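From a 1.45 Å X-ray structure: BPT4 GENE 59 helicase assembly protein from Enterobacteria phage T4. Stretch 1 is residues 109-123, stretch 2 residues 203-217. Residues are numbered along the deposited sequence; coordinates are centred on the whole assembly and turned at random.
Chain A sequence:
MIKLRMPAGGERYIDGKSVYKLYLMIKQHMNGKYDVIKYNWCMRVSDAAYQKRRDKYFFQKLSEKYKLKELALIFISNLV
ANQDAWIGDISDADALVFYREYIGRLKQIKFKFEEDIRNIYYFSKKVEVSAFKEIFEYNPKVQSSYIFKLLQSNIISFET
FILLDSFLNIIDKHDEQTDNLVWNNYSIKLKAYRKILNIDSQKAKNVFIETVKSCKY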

# COMPACT_ATOMS: atom_id res chain seq x y z
N ILE A 109 9.10 -8.55 4.25
CA ILE A 109 9.00 -7.11 4.48
C ILE A 109 10.13 -6.47 5.29
O ILE A 109 10.60 -5.39 4.95
N LYS A 110 10.57 -7.13 6.36
CA LYS A 110 11.64 -6.57 7.18
C LYS A 110 12.95 -6.47 6.40
O LYS A 110 13.64 -5.46 6.47
N PHE A 111 13.28 -7.53 5.67
CA PHE A 111 14.51 -7.55 4.88
C PHE A 111 14.41 -6.50 3.78
O PHE A 111 15.39 -5.80 3.48
N LYS A 112 13.23 -6.37 3.17
CA LYS A 112 13.04 -5.38 2.12
C LYS A 112 13.15 -3.97 2.70
O LYS A 112 13.67 -3.07 2.05
N PHE A 113 12.65 -3.78 3.92
CA PHE A 113 12.71 -2.48 4.58
C PHE A 113 14.19 -2.12 4.77
O PHE A 113 14.63 -1.01 4.45
N GLU A 114 14.96 -3.07 5.28
CA GLU A 114 16.39 -2.85 5.50
C GLU A 114 17.09 -2.53 4.17
O GLU A 114 17.90 -1.61 4.09
N GLU A 115 16.76 -3.29 3.13
CA GLU A 115 17.35 -3.06 1.82
C GLU A 115 17.05 -1.63 1.35
O GLU A 115 17.95 -0.90 0.92
N ASP A 116 15.79 -1.24 1.45
CA ASP A 116 15.36 0.09 1.03
C ASP A 116 16.08 1.18 1.82
O ASP A 116 16.50 2.18 1.24
N ILE A 117 16.22 0.99 3.13
CA ILE A 117 16.90 1.98 3.96
C ILE A 117 18.34 2.18 3.48
O ILE A 117 18.79 3.30 3.31
N ARG A 118 19.05 1.07 3.26
CA ARG A 118 20.43 1.17 2.78
C ARG A 118 20.46 1.94 1.47
O ARG A 118 21.29 2.82 1.28
N ASN A 119 19.55 1.61 0.55
CA ASN A 119 19.53 2.29 -0.73
C ASN A 119 19.20 3.78 -0.58
O ASN A 119 19.72 4.61 -1.32
N ILE A 120 18.34 4.11 0.38
CA ILE A 120 17.99 5.52 0.59
C ILE A 120 19.23 6.25 1.09
O ILE A 120 19.51 7.37 0.67
N TYR A 121 19.96 5.60 1.99
CA TYR A 121 21.17 6.19 2.56
C TYR A 121 22.24 6.45 1.49
O TYR A 121 22.76 7.56 1.40
N TYR A 122 22.55 5.45 0.69
CA TYR A 122 23.57 5.63 -0.34
C TYR A 122 23.13 6.65 -1.39
O TYR A 122 23.95 7.37 -1.95
N PHE A 123 21.82 6.73 -1.64
CA PHE A 123 21.31 7.70 -2.60
C PHE A 123 21.52 9.11 -2.02
O PHE A 123 21.83 10.05 -2.75
N LYS A 203 9.57 -0.26 16.75
CA LYS A 203 10.33 -1.32 16.13
C LYS A 203 10.85 -0.88 14.76
O LYS A 203 11.98 -1.17 14.41
N ALA A 204 10.01 -0.19 13.99
CA ALA A 204 10.42 0.29 12.67
C ALA A 204 11.56 1.29 12.85
O ALA A 204 12.53 1.29 12.09
N LYS A 205 11.44 2.15 13.86
CA LYS A 205 12.47 3.15 14.16
C LYS A 205 13.79 2.47 14.51
O LYS A 205 14.85 2.88 14.02
N ASN A 206 13.73 1.45 15.37
CA ASN A 206 14.92 0.71 15.79
C ASN A 206 15.64 0.13 14.58
O ASN A 206 16.86 0.23 14.46
N VAL A 207 14.88 -0.50 13.68
CA VAL A 207 15.45 -1.09 12.48
C VAL A 207 16.12 -0.01 11.64
O VAL A 207 17.23 -0.19 11.13
N PHE A 208 15.45 1.13 11.50
CA PHE A 208 15.98 2.25 10.74
C PHE A 208 17.34 2.72 11.30
O PHE A 208 18.32 2.85 10.58
N ILE A 209 17.37 2.97 12.61
CA ILE A 209 18.58 3.44 13.28
C ILE A 209 19.73 2.44 13.15
O ILE A 209 20.86 2.82 12.83
N GLU A 210 19.44 1.17 13.37
CA GLU A 210 20.45 0.13 13.28
C GLU A 210 20.98 -0.02 11.85
O GLU A 210 22.18 -0.22 11.64
N THR A 211 20.09 0.07 10.87
CA THR A 211 20.48 -0.08 9.48
C THR A 211 21.35 1.09 9.02
O THR A 211 22.36 0.90 8.33
N VAL A 212 20.97 2.31 9.39
CA VAL A 212 21.75 3.47 9.00
C VAL A 212 23.12 3.40 9.67
O VAL A 212 24.14 3.72 9.06
N LYS A 213 23.15 2.97 10.93
CA LYS A 213 24.41 2.87 11.65
C LYS A 213 25.37 1.93 10.95
O LYS A 213 26.57 2.20 10.87
N SER A 214 24.85 0.82 10.44
CA SER A 214 25.67 -0.16 9.74
C SER A 214 26.15 0.37 8.38
O SER A 214 27.11 -0.15 7.82
N CYS A 215 25.48 1.39 7.86
CA CYS A 215 25.86 2.00 6.59
C CYS A 215 26.93 3.06 6.82
O CYS A 215 27.78 3.30 5.96
N LYS A 216 26.86 3.70 7.98
CA LYS A 216 27.80 4.76 8.32
C LYS A 216 29.15 4.24 8.79
O LYS A 216 30.19 4.78 8.42
N TYR A 217 29.13 3.18 9.60
CA TYR A 217 30.35 2.61 10.16
C TYR A 217 30.53 1.12 9.88
O TYR A 217 29.52 0.39 9.84
OXT TYR A 217 31.70 0.71 9.72

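Two helices, 109-123 and 203-216, cross at 49° with their axes 9.3 Å apart, and no direct hydrogen bond joins them; the contact is mainly apolar. Phe113, Ile117 and Tyr121 point toward the second helix, as Val207, Thr211 and Cys215 point toward the first. Ile117 (m, t) sits centrally: its CG2 lies 3.5 Å from Thr211 CG2 and 3.9 Å from Val212 CG2, while its CG1 reaches 3.9 Å from Phe208 CD1. Thr211, short and beta-branched, suits the closest backbone approach, where its CA lies 6.3 Å from Glu114 CA; Glu114 lays its CG 3.5 Å from Thr211 OG1. Phe113 (t) sets CD2 3.9 Å from Val207 CG1 and turns its ring edge to the backbone, CE2 being 3.6 Å from Ala204 O.

Aromatic contacts gather around Cys215 (m). Its CB lies over one face of the Tyr121 ring (t), 3.8 Å from the centroid, a CH-pi contact that a flat ring readily accepts. Its SG also approaches the Tyr122 ring obliquely, 4.7 Å from the centroid.

Several polar groups beside the apolar contact find partners. Thr211 (m) donates a hydrogen bond from OG1 to Val207 O (2.7 Å), so its hydroxyl is satisfied within its own helix and its methyl faces Ile117. Water 1 bridges the helices, accepting from Arg118 NE (2.5 Å) and donating to Ser214 OG (2.6 Å), while Arg118 CG packs 3.6 Å from Cys215 SG.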

# COMPACT_ATOMS: atom_id res chain seq x y z
CB ILE A 109 7.64 -6.77 5.15
CG1 ILE A 109 7.46 -5.25 5.22
CG2 ILE A 109 7.57 -7.38 6.54
CD1 ILE A 109 6.04 -4.80 5.00
CB LYS A 110 11.86 -7.40 8.44
CG LYS A 110 12.78 -6.74 9.44
CD LYS A 110 13.02 -7.64 10.65
CE LYS A 110 12.72 -6.93 11.96
NZ LYS A 110 11.66 -5.90 11.80
CB PHE A 111 14.73 -8.93 4.26
CG PHE A 111 15.20 -9.97 5.24
CD1 PHE A 111 15.12 -11.33 4.92
CD2 PHE A 111 15.72 -9.61 6.48
CE1 PHE A 111 15.57 -12.30 5.82
CE2 PHE A 111 16.17 -10.58 7.38
CZ PHE A 111 16.09 -11.93 7.05
CB LYS A 112 11.68 -5.57 1.44
CG LYS A 112 11.20 -4.37 0.62
CD LYS A 112 12.07 -4.13 -0.61
CE LYS A 112 11.43 -3.11 -1.55
NZ LYS A 112 12.37 -2.65 -2.61
CB PHE A 113 11.99 -2.56 5.94
CG PHE A 113 11.90 -1.25 6.68
CD1 PHE A 113 11.65 -0.05 6.01
CD2 PHE A 113 12.04 -1.22 8.07
CE1 PHE A 113 11.52 1.16 6.72
CE2 PHE A 113 11.92 -0.01 8.78
CZ PHE A 113 11.66 1.17 8.10
CB GLU A 114 17.01 -4.09 6.16
CG GLU A 114 16.79 -4.11 7.68
CD GLU A 114 16.88 -5.49 8.31
OE1 GLU A 114 17.38 -6.42 7.66
OE2 GLU A 114 16.46 -5.63 9.47
CB GLU A 115 16.77 -4.06 0.82
CG GLU A 115 17.28 -3.91 -0.60
CD GLU A 115 16.56 -4.83 -1.58
OE1 GLU A 115 15.59 -5.50 -1.17
OE2 GLU A 115 16.98 -4.87 -2.75
CB ASP A 116 13.85 0.23 1.18
CG ASP A 116 13.08 -0.53 0.10
OD1 ASP A 116 11.84 -0.59 0.18
OD2 ASP A 116 13.73 -1.07 -0.83
CB ILE A 117 16.90 1.57 5.45
CG1 ILE A 117 15.48 1.68 6.02
CG2 ILE A 117 17.83 2.47 6.25
CD1 ILE A 117 15.25 0.85 7.26
CB ARG A 118 21.04 -0.22 2.57
CG ARG A 118 21.30 -0.97 3.84
CD ARG A 118 21.88 -2.36 3.57
NE ARG A 118 21.65 -3.25 4.71
CZ ARG A 118 20.88 -4.34 4.68
NH1 ARG A 118 20.25 -4.69 3.56
NH2 ARG A 118 20.73 -5.05 5.78
CB ASN A 119 18.54 1.61 -1.67
CG ASN A 119 19.06 0.28 -2.19
OD1 ASN A 119 18.30 -0.54 -2.70
ND2 ASN A 119 20.35 0.06 -2.04
CB ILE A 120 16.87 5.70 1.63
CG1 ILE A 120 15.56 5.10 1.11
CG2 ILE A 120 16.67 7.19 1.93
CD1 ILE A 120 14.53 4.90 2.20
CB TYR A 121 21.75 5.28 3.65
CG TYR A 121 23.06 5.78 4.22
CD1 TYR A 121 23.08 6.67 5.29
CD2 TYR A 121 24.28 5.37 3.68
CE1 TYR A 121 24.29 7.15 5.81
CE2 TYR A 121 25.49 5.83 4.19
CZ TYR A 121 25.49 6.72 5.25
OH TYR A 121 26.69 7.17 5.76
CB TYR A 122 23.91 4.28 -0.98
CG TYR A 122 24.61 3.36 0.00
CD1 TYR A 122 24.10 2.10 0.30
CD2 TYR A 122 25.75 3.78 0.68
CE1 TYR A 122 24.70 1.29 1.25
CE2 TYR A 122 26.36 2.98 1.64
CZ TYR A 122 25.83 1.73 1.92
OH TYR A 122 26.42 0.94 2.88
CB PHE A 123 19.81 7.48 -2.84
CG PHE A 123 19.15 8.58 -3.62
CD1 PHE A 123 19.21 8.60 -5.01
CD2 PHE A 123 18.48 9.61 -2.97
CE1 PHE A 123 18.61 9.63 -5.73
CE2 PHE A 123 17.87 10.64 -3.68
CZ PHE A 123 17.94 10.65 -5.07
CB LYS A 203 9.47 -2.58 16.00
CG LYS A 203 9.17 -3.26 17.34
CD LYS A 203 8.36 -4.54 17.14
CE LYS A 203 8.10 -5.23 18.47
NZ LYS A 203 7.07 -6.31 18.35
CB ALA A 204 9.23 0.95 11.97
CB LYS A 205 12.02 4.03 15.32
CG LYS A 205 12.93 5.23 15.57
CD LYS A 205 12.37 6.09 16.69
CE LYS A 205 13.13 7.40 16.82
NZ LYS A 205 14.51 7.18 17.35
CB ASN A 206 14.54 -0.43 16.74
CG ASN A 206 14.08 0.06 18.11
OD1 ASN A 206 14.22 1.24 18.44
ND2 ASN A 206 13.52 -0.84 18.90
CB VAL A 207 14.37 -1.81 11.64
CG1 VAL A 207 14.97 -2.30 10.33
CG2 VAL A 207 13.79 -2.98 12.43
CB PHE A 208 14.97 3.40 10.76
CG PHE A 208 15.39 4.61 9.98
CD1 PHE A 208 15.24 4.64 8.59
CD2 PHE A 208 15.92 5.72 10.63
CE1 PHE A 208 15.60 5.77 7.87
CE2 PHE A 208 16.28 6.86 9.92
CZ PHE A 208 16.13 6.89 8.53
CB ILE A 209 18.28 3.72 14.78
CG1 ILE A 209 17.33 4.91 14.89
CG2 ILE A 209 19.57 4.01 15.55
CD1 ILE A 209 16.92 5.26 16.32
CB GLU A 210 19.86 -1.21 13.75
CG GLU A 210 20.85 -2.10 14.48
CD GLU A 210 21.38 -1.47 15.76
OE1 GLU A 210 22.57 -1.10 15.78
OE2 GLU A 210 20.61 -1.35 16.73
CB THR A 211 19.25 -0.20 8.56
OG1 THR A 211 18.47 -1.33 8.97
CG2 THR A 211 19.67 -0.41 7.10
CB VAL A 212 21.02 4.78 9.42
CG1 VAL A 212 21.96 5.98 9.27
CG2 VAL A 212 19.78 4.98 8.56
CB LYS A 213 24.17 2.38 13.08
CG LYS A 213 25.44 2.25 13.89
CD LYS A 213 25.13 1.75 15.28
CE LYS A 213 26.27 0.90 15.82
NZ LYS A 213 26.06 0.63 17.26
CB SER A 214 24.91 -1.48 9.56
OG SER A 214 23.89 -1.38 8.58
CB CYS A 215 24.67 2.68 5.92
SG CYS A 215 23.46 1.57 5.21
CB LYS A 216 27.21 5.65 9.43
CG LYS A 216 26.07 6.56 8.98
CD LYS A 216 25.22 6.99 10.16
CE LYS A 216 25.16 8.50 10.30
NZ LYS A 216 24.37 8.93 11.49
CB TYR A 217 30.38 2.85 11.67
CG TYR A 217 30.18 4.30 12.05
CD1 TYR A 217 29.00 4.72 12.68
CD2 TYR A 217 31.16 5.24 11.78
CE1 TYR A 217 28.82 6.06 13.04
CE2 TYR A 217 30.99 6.58 12.13
CZ TYR A 217 29.82 6.99 12.76
OH TYR A 217 29.67 8.32 13.09
O HOH W 1 22.91 -2.98 6.84